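Long-range contacts in GDP-mannose-dependent alpha-(1-6)-phosphatidylinositol monomannoside mannosyltransferase (Corynebacterium glutamicum, PDB 3OKC), which belongs to the GT-B class of glycosyltransferases, with two Rossmann-like domains facing each other across a cleft, and binds guanosine-5'-diphosphate: residues T7-N12 with N89-A94; L207-G212 with R281-G286; D214-A219 with D332-L337; Q231-G236 with N254-G259. All coordinates share one frame; numbering follows the deposited sequence.

Contact 1 of 4, residues T7-N12 with N89-A94; sequences TLVVTN and NVWFGA
The side-chain nitrogen ND2 of N89 serves two acceptors: T7 OG1 across the contact, at 2.9 Å, and the carbonyl of L376 near the C-terminus. The first bond is nearly straight (170°) and lies almost in the amide plane. T7 turns its hydroxyl beside its own backbone N (chi1 -58°), which brings it within reach of the amide, the two side chains crossing at a slant. R5 takes the other end, OD1, so the flat group is fixed from both ends.

From here strands 7-11 and 89-92 run parallel, in a ladder that passes from one strand to the other: W91 N to L8 O at 2.7 Å, then V10 N to W91 O at 2.8 Å. The longer G93 N to V10 O bond, 3.3 Å, follows where strand 89-92 gives way to loop. On the L8 and V10 face, V10 CG1 leans on F92 CE1 (3.9 Å), the two side chains lying side by side, and helix 72-84 covers L8, V10 and V90. W91 rises on the opposite face, against helix 20-29, its NE1 bonded to S116 OG. First and fourth in sequence yet neighbours in the sheet, these strands form the central switch point of a Rossmann-like domain.

Contact 2 of 4, residues L207-G212 with R281-G286; sequences LVPRKG and RTRGGG. With GDP (guanosine-5'-diphosphate), chain B.
One direct hydrogen bond ties the backbones of R281 and R210 together. R281 N donates to R210 O at 3.0 Å. A second polar link runs through water: the molecule accepts from R210 NH1 (2.8 Å), lying in the plane at the edge of the guanidinium, and donates to R281 O (2.6 Å). R210 is therefore held at its backbone and again at the far end of its side chain.

Van der Waals packing makes up the next layer. P209 CB lies 3.5 Å above the plane of the R283 guanidinium, over its centre; the two side chains cross obliquely, and a bend at chi3 (32°) swings the guanidinium across the proline. R281 instead presents a face of its guanidinium to P209 O, with CZ 3.3 Å away, an approach at the wrong angle for hydrogen bonding. That oxygen accepts from G212 N within its own turn, while R281 NH2 finds its charged partner in D214.

Both loops leave the C-terminal ends of parallel strands, 200-204 and 275-278, where Rossmann-like domains place their ligand sites; G212 is the N-cap residue of helix 213-226.

Charge governs the side facing the ligand. K211 NZ donates to O3B of guanosine-5'-diphosphate at 2.9 Å and more weakly to O3A, and it forms a salt bridge with E290. Its CE lies 3.7 Å above the guanidinium plane of R210, offset toward the rim, and R210 NH2 approaches the same O3B to 3.6 Å, so both cations probably help to offset the charge of the diphosphate.

Contact 3 of 4, residues D214-A219 with D332-L337; sequences DSLIKA and DKLSEL
This is a helix-helix contact, carried by A219 with S215 and L216 on one side and by L334 and S335 on the other, inside the C-terminal Rossmann-like domain. Helix 213-226 follows the first strand of that domain's sheet, 200-204, and helix 331-342 follows its last, 323-326, so the two elements lie more than a hundred residues apart in the chain. The axes of the segments 214-219 and 332-337 cross steeply, at -72°, and approach to 9.1 Å; the small side chains of A219 and S335 stand where the backbones are nearest.

The apolar part centres on one methyl. L334 extends its side chain with CG anti to the backbone N (chi1 -177°), which carries CD2 across to the other helix. There it meets L216 CD1 at 3.8 Å, the two leucines crossing at about a right angle, and A219 CB at 4.0 Å. The same methyl rests against the carbonyl S215 O, 3.6 Å away, so it packs on backbone as well as side chains. P279, from a loop, touches S215, L216 and L334 alike. L334 also reaches V326, and L216 reaches L232, so that each helix is seated on the sheet as well as on its neighbour.

The polar part lies at the end of the contact marked by A219. S335 OG sits 3.3 Å from A219 CB and 2.8 Å from A219 O, with the carbonyl of V331, one turn earlier in its own helix, as a rival acceptor for the single hydroxyl proton.

Contact 4 of 4, residues Q231-G236 with N254-G259; sequences QLLIVG and NVKFLG. With GDP (guanosine-5'-diphosphate), chain B.
The delta methyl of I234 fits between two neighbours on the adjacent strand: CD1 lies 3.7 Å from V255 CG1 and 3.9 Å from F257 CE1. With chi2 extended at 158°, CD1 enters the notch between them, while CG2 runs alongside the phenyl group. I217, from helix 213-226, packs over this isoleucine, and L232 next to it is covered by L216 and M220.

The other face shows a similar fit with roles exchanged. Here it is L258 CD1 that projects, towards V235 CG2 (4.0 Å) and L233 CD1. The second methyl of L233, CD2, presses on the stem of K256 at CB, 3.8 Å away. The lysine bends at chi2 and chi4, folding back so that NZ reaches Q231 OE1 at 3.0 Å, tilted from the carbonyl plane; Q231 meets it obliquely.

Between the two faces runs a parallel ladder, in which I234 N bonds K256 O at 2.8 Å. The pairing is looser toward G236 and G259, where G236 N still donates to G259 O from above the carbonyl plane. A water bridges the strands there, donating to I234 O and G236 O and accepting from G259 N. At this end of the strand, V235 CG1 comes within 3.4 Å of O6 of guanosine-5'-diphosphate, so it borders the guanine. Joined through helix 241-247, strands 231-235 and 255-259 form a beta-alpha-beta unit at the edge of a Rossmann-like sheet.

Overall arrangement
The four contacts illustrate how a two-domain GT-B enzyme divides its architecture. Contact 1 stands alone in the N-terminal domain, its centre 31 Å from that of contact 2 and 43 Å from that of contact 3. The other three share the C-terminal domain and touch one another. Contacts 2 and 3 meet where R281 NH2 forms a salt bridge with D214 OD2 at 2.7 Å; contacts 3 and 4 meet where I217 CD1 packs on I234 CD1 at 3.8 Å; and L207 CD2 reaches I234 CG2 at 3.5 Å between contacts 2 and 4. Guanosine-5'-diphosphate spans two of them, diphosphate at contact 2 and guanine at contact 4, whereas contact 3 does not touch it, the L216 side chain being about 13 Å away.

Contact 1 of 4, residues T7-N12 with N89-A94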
# COMPACT_ATOMS: atom_id res chain seq x y z
N THR A 7 -18.13 -4.24 -15.31
CA THR A 7 -16.80 -3.64 -15.42
C THR A 7 -15.77 -4.60 -16.02
O THR A 7 -15.68 -5.76 -15.61
CB THR A 7 -16.30 -3.15 -14.04
OG1 THR A 7 -17.23 -2.19 -13.52
CG2 THR A 7 -14.91 -2.50 -14.15
N LEU A 8 -15.00 -4.10 -16.99
CA LEU A 8 -13.81 -4.78 -17.49
C LEU A 8 -12.57 -4.10 -16.92
O LEU A 8 -12.37 -2.90 -17.11
CB LEU A 8 -13.76 -4.76 -19.03
CG LEU A 8 -12.54 -5.34 -19.76
CD1 LEU A 8 -12.50 -6.87 -19.67
CD2 LEU A 8 -12.50 -4.90 -21.21
N VAL A 9 -11.76 -4.86 -16.18
CA VAL A 9 -10.49 -4.33 -15.71
C VAL A 9 -9.35 -4.78 -16.64
O VAL A 9 -9.20 -5.98 -16.95
CB VAL A 9 -10.24 -4.53 -14.16
CG1 VAL A 9 -11.22 -5.53 -13.55
CG2 VAL A 9 -8.79 -4.88 -13.85
N VAL A 10 -8.60 -3.79 -17.12
CA VAL A 10 -7.56 -3.98 -18.12
C VAL A 10 -6.23 -3.71 -17.44
O VAL A 10 -5.99 -2.61 -16.93
CB VAL A 10 -7.75 -3.00 -19.32
CG1 VAL A 10 -6.57 -3.09 -20.28
CG2 VAL A 10 -9.07 -3.27 -20.04
N THR A 11 -5.36 -4.71 -17.43
CA THR A 11 -4.15 -4.64 -16.61
C THR A 11 -3.01 -5.51 -17.13
O THR A 11 -3.23 -6.56 -17.73
CB THR A 11 -4.47 -4.98 -15.11
OG1 THR A 11 -3.28 -4.85 -14.31
CG2 THR A 11 -5.07 -6.39 -14.95
N ASN A 12 -1.80 -5.03 -16.89
CA ASN A 12 -0.59 -5.81 -17.10
C ASN A 12 -0.14 -6.43 -15.78
O ASN A 12 0.75 -7.28 -15.76
CB ASN A 12 0.51 -4.92 -17.68
CG ASN A 12 1.76 -5.70 -18.06
OD1 ASN A 12 1.67 -6.70 -18.77
ND2 ASN A 12 2.91 -5.25 -17.59
N ASN A 89 -18.33 -0.18 -17.69
CA ASN A 89 -17.13 0.49 -17.18
C ASN A 89 -15.86 -0.20 -17.66
O ASN A 89 -15.75 -1.43 -17.58
CB ASN A 89 -17.08 0.49 -15.65
CG ASN A 89 -18.37 0.94 -15.01
OD1 ASN A 89 -18.90 2.01 -15.31
ND2 ASN A 89 -18.86 0.13 -14.08
N VAL A 90 -14.89 0.57 -18.13
CA VAL A 90 -13.55 0.05 -18.38
C VAL A 90 -12.59 0.63 -17.34
O VAL A 90 -12.45 1.86 -17.24
CB VAL A 90 -13.06 0.35 -19.82
CG1 VAL A 90 -11.59 -0.05 -20.00
CG2 VAL A 90 -13.93 -0.37 -20.83
N TRP A 91 -11.97 -0.24 -16.55
CA TRP A 91 -11.06 0.17 -15.49
C TRP A 91 -9.62 -0.22 -15.81
O TRP A 91 -9.28 -1.41 -15.86
CB TRP A 91 -11.50 -0.43 -14.13
CG TRP A 91 -10.69 -0.01 -12.91
CD1 TRP A 91 -9.85 1.07 -12.80
CD2 TRP A 91 -10.67 -0.66 -11.63
NE1 TRP A 91 -9.32 1.13 -11.53
CE2 TRP A 91 -9.80 0.08 -10.79
CE3 TRP A 91 -11.31 -1.79 -11.10
CZ2 TRP A 91 -9.55 -0.27 -9.46
CZ3 TRP A 91 -11.06 -2.15 -9.77
CH2 TRP A 91 -10.18 -1.39 -8.97
N PHE A 92 -8.78 0.79 -16.04
CA PHE A 92 -7.34 0.57 -16.18
C PHE A 92 -6.69 0.57 -14.79
O PHE A 92 -6.59 1.62 -14.15
CB PHE A 92 -6.70 1.62 -17.10
CG PHE A 92 -7.22 1.59 -18.51
CD1 PHE A 92 -6.67 0.73 -19.46
CD2 PHE A 92 -8.28 2.41 -18.90
CE1 PHE A 92 -7.15 0.69 -20.77
CE2 PHE A 92 -8.77 2.37 -20.22
CZ PHE A 92 -8.20 1.51 -21.15
N GLY A 93 -6.28 -0.61 -14.34
CA GLY A 93 -5.70 -0.80 -13.00
C GLY A 93 -4.47 0.04 -12.72
O GLY A 93 -4.16 0.33 -11.56
N ALA A 94 -3.76 0.40 -13.79
CA ALA A 94 -2.62 1.32 -13.72
C ALA A 94 -2.71 2.27 -14.90
O ALA A 94 -2.74 1.84 -16.05
CB ALA A 94 -1.32 0.56 -13.74

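Contact 2 of 4, residues L207-G212 with R281-G286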
# COMPACT_ATOMS: atom_id res chain seq x y z
N LEU A 207 14.18 -3.06 3.24
CA LEU A 207 15.37 -2.39 3.74
C LEU A 207 15.97 -1.50 2.66
O LEU A 207 16.81 -1.93 1.87
CB LEU A 207 16.40 -3.41 4.28
CG LEU A 207 15.90 -4.44 5.30
CD1 LEU A 207 17.05 -5.32 5.77
CD2 LEU A 207 15.21 -3.78 6.49
N VAL A 208 15.48 -0.26 2.62
CA VAL A 208 15.99 0.78 1.72
C VAL A 208 16.08 2.10 2.52
O VAL A 208 15.28 2.31 3.43
CB VAL A 208 15.12 0.96 0.44
CG1 VAL A 208 15.19 -0.29 -0.45
CG2 VAL A 208 13.67 1.32 0.78
N PRO A 209 17.04 2.98 2.17
CA PRO A 209 17.29 4.19 2.97
C PRO A 209 16.05 5.00 3.39
O PRO A 209 15.99 5.46 4.53
CB PRO A 209 18.20 5.03 2.07
CG PRO A 209 18.93 4.02 1.26
CD PRO A 209 17.97 2.89 1.02
N ARG A 210 15.08 5.16 2.49
CA ARG A 210 13.95 6.09 2.71
C ARG A 210 12.95 5.65 3.78
O ARG A 210 12.19 6.47 4.30
CB ARG A 210 13.23 6.40 1.40
CG ARG A 210 12.48 5.23 0.78
CD ARG A 210 11.74 5.67 -0.49
NE ARG A 210 10.73 4.70 -0.90
CZ ARG A 210 9.50 4.64 -0.39
NH1 ARG A 210 9.12 5.49 0.55
NH2 ARG A 210 8.65 3.71 -0.82
N LYS A 211 12.95 4.36 4.10
CA LYS A 211 12.06 3.81 5.12
C LYS A 211 12.48 4.20 6.53
O LYS A 211 11.69 4.12 7.47
CB LYS A 211 11.97 2.28 4.99
CG LYS A 211 11.43 1.79 3.65
CD LYS A 211 9.94 2.05 3.49
CE LYS A 211 9.43 1.52 2.16
NZ LYS A 211 7.95 1.65 2.03
N GLY A 212 13.73 4.62 6.68
CA GLY A 212 14.20 5.20 7.93
C GLY A 212 14.57 4.24 9.04
O GLY A 212 14.54 4.61 10.22
N ARG A 281 11.41 9.22 5.19
CA ARG A 281 11.83 10.52 4.67
C ARG A 281 11.78 10.52 3.15
O ARG A 281 11.82 9.46 2.51
CB ARG A 281 13.24 10.88 5.17
CG ARG A 281 14.37 9.99 4.65
CD ARG A 281 15.72 10.44 5.18
NE ARG A 281 16.82 9.59 4.71
CZ ARG A 281 17.21 8.46 5.30
NH1 ARG A 281 16.58 8.02 6.39
NH2 ARG A 281 18.22 7.77 4.80
N THR A 282 11.69 11.71 2.57
CA THR A 282 11.73 11.87 1.12
C THR A 282 13.18 11.99 0.64
O THR A 282 13.95 12.80 1.16
CB THR A 282 10.88 13.07 0.67
OG1 THR A 282 9.51 12.82 0.99
CG2 THR A 282 11.01 13.32 -0.83
N ARG A 283 13.53 11.15 -0.33
CA ARG A 283 14.86 11.16 -0.93
C ARG A 283 14.76 11.31 -2.45
O ARG A 283 13.73 11.75 -2.98
CB ARG A 283 15.62 9.89 -0.56
CG ARG A 283 16.13 9.87 0.87
CD ARG A 283 16.67 8.51 1.27
NE ARG A 283 17.27 7.79 0.14
CZ ARG A 283 18.56 7.79 -0.16
NH1 ARG A 283 19.44 8.46 0.57
NH2 ARG A 283 18.97 7.10 -1.21
N GLY A 284 15.85 10.95 -3.14
CA GLY A 284 15.91 10.92 -4.60
C GLY A 284 15.45 12.18 -5.31
O GLY A 284 14.86 12.11 -6.39
N GLY A 285 15.73 13.34 -4.70
CA GLY A 285 15.34 14.63 -5.26
C GLY A 285 13.85 14.92 -5.22
O GLY A 285 13.36 15.76 -5.98
N GLY A 286 13.13 14.22 -4.34
CA GLY A 286 11.68 14.33 -4.27
C GLY A 286 10.94 13.23 -5.02
O GLY A 286 9.71 13.25 -5.10
PB GDP B . 5.80 -0.15 -0.28
O1B GDP B . 6.25 -1.52 -0.50
O2B GDP B . 4.94 0.15 -1.13
O3B GDP B . 6.78 0.61 -0.42
O3A GDP B . 5.27 -0.00 1.07
PA GDP B . 4.00 -0.52 1.58
O1A GDP B . 3.04 0.08 1.03
O2A GDP B . 3.94 -0.30 2.82
O5' GDP B . 3.86 -1.94 1.33
C5' GDP B . 4.70 -2.90 2.00
C4' GDP B . 4.01 -4.26 2.07
O4' GDP B . 5.00 -5.31 2.14
C3' GDP B . 3.15 -4.35 3.32
O3' GDP B . 1.87 -4.92 2.99
C2' GDP B . 3.91 -5.29 4.24
O2' GDP B . 3.01 -6.09 5.02
C1' GDP B . 4.76 -6.12 3.30
N9 GDP B . 6.01 -6.57 3.97
C8 GDP B . 7.07 -5.81 4.32
N7 GDP B . 8.00 -6.60 4.92
C5 GDP B . 7.51 -7.86 4.94
C6 GDP B . 8.00 -9.08 5.41
O6 GDP B . 9.12 -9.14 5.96
N1 GDP B . 7.25 -10.20 5.28
C2 GDP B . 6.03 -10.15 4.68
N2 GDP B . 5.29 -11.28 4.56
N3 GDP B . 5.54 -8.98 4.22
C4 GDP B . 6.26 -7.83 4.34
O HOH W 1 10.01 7.75 1.91

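Contact 3 of 4, residues D214-A219 with D332-L337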
# COMPACT_ATOMS: atom_id res chain seq x y z
N ASP A 214 17.55 3.35 9.28
CA ASP A 214 18.79 4.02 9.66
C ASP A 214 18.56 5.05 10.77
O ASP A 214 19.33 5.12 11.72
CB ASP A 214 19.54 4.61 8.45
CG ASP A 214 18.64 5.45 7.53
OD1 ASP A 214 17.54 5.87 7.94
OD2 ASP A 214 19.07 5.70 6.38
N SER A 215 17.48 5.83 10.64
CA SER A 215 17.06 6.80 11.65
C SER A 215 16.71 6.13 12.98
O SER A 215 17.07 6.63 14.05
CB SER A 215 15.87 7.62 11.14
OG SER A 215 16.21 8.37 9.99
N LEU A 216 15.99 5.01 12.91
CA LEU A 216 15.64 4.20 14.08
C LEU A 216 16.87 3.70 14.83
O LEU A 216 16.96 3.84 16.05
CB LEU A 216 14.77 3.01 13.64
CG LEU A 216 13.28 2.95 13.97
CD1 LEU A 216 12.66 4.31 14.28
CD2 LEU A 216 12.52 2.24 12.87
N ILE A 217 17.82 3.13 14.09
CA ILE A 217 19.07 2.60 14.64
C ILE A 217 19.91 3.69 15.33
O ILE A 217 20.53 3.44 16.37
CB ILE A 217 19.89 1.87 13.55
CG1 ILE A 217 19.25 0.50 13.24
CG2 ILE A 217 21.35 1.72 13.95
CD1 ILE A 217 19.74 -0.16 11.97
N LYS A 218 19.92 4.89 14.76
CA LYS A 218 20.66 6.02 15.33
C LYS A 218 19.99 6.63 16.56
O LYS A 218 20.62 7.34 17.35
CB LYS A 218 20.90 7.10 14.26
CG LYS A 218 22.00 6.72 13.28
CD LYS A 218 22.10 7.70 12.13
CE LYS A 218 23.21 7.28 11.18
NZ LYS A 218 23.54 8.35 10.19
N ALA A 219 18.70 6.34 16.72
CA ALA A 219 17.94 6.79 17.87
C ALA A 219 18.05 5.81 19.04
O ALA A 219 17.72 6.15 20.17
CB ALA A 219 16.48 7.00 17.47
N ASP A 332 17.07 13.22 18.10
CA ASP A 332 16.71 13.62 19.46
C ASP A 332 15.22 13.47 19.75
O ASP A 332 14.82 12.98 20.81
CB ASP A 332 17.13 15.06 19.75
CG ASP A 332 18.36 15.15 20.63
OD1 ASP A 332 19.05 14.13 20.82
OD2 ASP A 332 18.63 16.26 21.15
N LYS A 333 14.40 13.92 18.80
CA LYS A 333 12.95 13.90 18.94
C LYS A 333 12.41 12.47 18.80
O LYS A 333 11.52 12.07 19.55
CB LYS A 333 12.31 14.85 17.92
CG LYS A 333 10.79 14.91 17.92
CD LYS A 333 10.22 15.63 19.14
CE LYS A 333 8.70 15.74 19.03
NZ LYS A 333 8.09 16.35 20.25
N LEU A 334 12.97 11.71 17.86
CA LEU A 334 12.56 10.32 17.65
C LEU A 334 12.80 9.46 18.89
O LEU A 334 11.93 8.68 19.28
CB LEU A 334 13.27 9.73 16.42
CG LEU A 334 12.93 8.29 15.98
CD1 LEU A 334 11.43 8.11 15.73
CD2 LEU A 334 13.73 7.90 14.75
N SER A 335 13.97 9.62 19.50
CA SER A 335 14.32 8.93 20.76
C SER A 335 13.38 9.31 21.89
O SER A 335 12.87 8.44 22.60
CB SER A 335 15.76 9.25 21.17
OG SER A 335 16.67 8.70 20.24
N GLU A 336 13.17 10.62 22.05
CA GLU A 336 12.27 11.17 23.05
C GLU A 336 10.87 10.58 22.93
O GLU A 336 10.31 10.11 23.92
CB GLU A 336 12.24 12.70 22.92
CG GLU A 336 11.51 13.42 24.03
CD GLU A 336 11.64 14.92 23.91
OE1 GLU A 336 12.46 15.51 24.65
OE2 GLU A 336 10.92 15.52 23.07
N LEU A 337 10.33 10.60 21.71
CA LEU A 337 9.02 10.02 21.40
C LEU A 337 8.90 8.53 21.75
O LEU A 337 7.88 8.10 22.27
CB LEU A 337 8.70 10.24 19.91
CG LEU A 337 7.68 11.28 19.42
CD1 LEU A 337 7.36 12.40 20.43
CD2 LEU A 337 8.11 11.87 18.09

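Contact 4 of 4, residues Q231-G236 with N254-G259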
# COMPACT_ATOMS: atom_id res chain seq x y z
N GLN A 231 14.20 -3.50 22.48
CA GLN A 231 14.52 -4.22 21.26
C GLN A 231 13.86 -3.60 20.04
O GLN A 231 12.64 -3.41 20.01
CB GLN A 231 14.11 -5.70 21.35
CG GLN A 231 14.72 -6.46 22.51
CD GLN A 231 16.20 -6.74 22.32
OE1 GLN A 231 16.68 -6.88 21.19
NE2 GLN A 231 16.93 -6.82 23.42
N LEU A 232 14.68 -3.28 19.05
CA LEU A 232 14.21 -2.85 17.75
C LEU A 232 14.22 -4.06 16.83
O LEU A 232 15.28 -4.64 16.55
CB LEU A 232 15.12 -1.75 17.18
CG LEU A 232 14.86 -1.22 15.77
CD1 LEU A 232 13.52 -0.51 15.68
CD2 LEU A 232 15.98 -0.28 15.34
N LEU A 233 13.04 -4.46 16.37
CA LEU A 233 12.93 -5.57 15.43
C LEU A 233 12.84 -5.03 14.01
O LEU A 233 11.93 -4.30 13.65
CB LEU A 233 11.72 -6.46 15.75
CG LEU A 233 11.56 -7.00 17.17
CD1 LEU A 233 10.34 -7.90 17.23
CD2 LEU A 233 12.81 -7.74 17.68
N ILE A 234 13.83 -5.40 13.21
CA ILE A 234 13.86 -5.00 11.82
C ILE A 234 13.41 -6.18 10.96
O ILE A 234 14.10 -7.19 10.82
CB ILE A 234 15.25 -4.44 11.43
CG1 ILE A 234 15.43 -3.06 12.09
CG2 ILE A 234 15.38 -4.31 9.91
CD1 ILE A 234 16.85 -2.63 12.23
N VAL A 235 12.20 -6.04 10.41
CA VAL A 235 11.58 -7.10 9.63
C VAL A 235 11.55 -6.68 8.17
O VAL A 235 11.00 -5.62 7.82
CB VAL A 235 10.15 -7.44 10.14
CG1 VAL A 235 9.50 -8.54 9.28
CG2 VAL A 235 10.17 -7.87 11.61
N GLY A 236 12.16 -7.50 7.32
CA GLY A 236 12.23 -7.23 5.89
C GLY A 236 13.59 -7.54 5.30
O GLY A 236 14.54 -7.85 6.03
N ASN A 254 20.67 -4.95 21.14
CA ASN A 254 19.30 -4.44 21.21
C ASN A 254 18.60 -4.27 19.86
O ASN A 254 17.48 -3.76 19.80
CB ASN A 254 19.27 -3.12 21.98
CG ASN A 254 19.72 -3.27 23.42
OD1 ASN A 254 20.90 -3.49 23.69
ND2 ASN A 254 18.79 -3.12 24.34
N VAL A 255 19.27 -4.68 18.79
CA VAL A 255 18.69 -4.63 17.44
C VAL A 255 18.67 -6.03 16.83
O VAL A 255 19.70 -6.71 16.79
CB VAL A 255 19.45 -3.63 16.52
CG1 VAL A 255 18.89 -3.66 15.10
CG2 VAL A 255 19.36 -2.21 17.07
N LYS A 256 17.50 -6.47 16.37
CA LYS A 256 17.35 -7.78 15.75
C LYS A 256 16.97 -7.67 14.27
O LYS A 256 15.92 -7.12 13.93
CB LYS A 256 16.32 -8.63 16.49
CG LYS A 256 16.58 -8.79 17.99
CD LYS A 256 17.67 -9.82 18.29
CE LYS A 256 18.07 -9.80 19.76
NZ LYS A 256 18.87 -8.59 20.09
N PHE A 257 17.83 -8.19 13.41
CA PHE A 257 17.57 -8.30 11.97
C PHE A 257 16.92 -9.65 11.70
O PHE A 257 17.61 -10.65 11.50
CB PHE A 257 18.86 -8.14 11.17
CG PHE A 257 19.45 -6.76 11.23
CD1 PHE A 257 19.09 -5.79 10.29
CD2 PHE A 257 20.37 -6.42 12.22
CE1 PHE A 257 19.64 -4.51 10.34
CE2 PHE A 257 20.91 -5.13 12.28
CZ PHE A 257 20.55 -4.18 11.33
N LEU A 258 15.60 -9.66 11.68
CA LEU A 258 14.83 -10.90 11.56
C LEU A 258 14.69 -11.41 10.13
O LEU A 258 14.21 -12.52 9.91
CB LEU A 258 13.45 -10.74 12.22
CG LEU A 258 13.37 -10.43 13.71
CD1 LEU A 258 11.93 -10.45 14.18
CD2 LEU A 258 14.21 -11.39 14.55
N GLY A 259 15.11 -10.60 9.16
CA GLY A 259 14.98 -10.96 7.75
C GLY A 259 13.53 -10.92 7.31
O GLY A 259 12.66 -10.41 8.03
PB GDP B . 5.80 -0.15 -0.28
O1B GDP B . 6.25 -1.52 -0.50
O2B GDP B . 4.94 0.15 -1.13
O3B GDP B . 6.78 0.61 -0.42
O3A GDP B . 5.27 -0.00 1.07
PA GDP B . 4.00 -0.52 1.58
O1A GDP B . 3.04 0.08 1.03
O2A GDP B . 3.94 -0.30 2.82
O5' GDP B . 3.86 -1.94 1.33
C5' GDP B . 4.70 -2.90 2.00
C4' GDP B . 4.01 -4.26 2.07
O4' GDP B . 5.00 -5.31 2.14
C3' GDP B . 3.15 -4.35 3.32
O3' GDP B . 1.87 -4.92 2.99
C2' GDP B . 3.91 -5.29 4.24
O2' GDP B . 3.01 -6.09 5.02
C1' GDP B . 4.76 -6.12 3.30
N9 GDP B . 6.01 -6.57 3.97
C8 GDP B . 7.07 -5.81 4.32
N7 GDP B . 8.00 -6.60 4.92
C5 GDP B . 7.51 -7.86 4.94
C6 GDP B . 8.00 -9.08 5.41
O6 GDP B . 9.12 -9.14 5.96
N1 GDP B . 7.25 -10.20 5.28
C2 GDP B . 6.03 -10.15 4.68
N2 GDP B . 5.29 -11.28 4.56
N3 GDP B . 5.54 -8.98 4.22
C4 GDP B . 6.26 -7.83 4.34
O HOH W 2 15.84 -7.74 8.55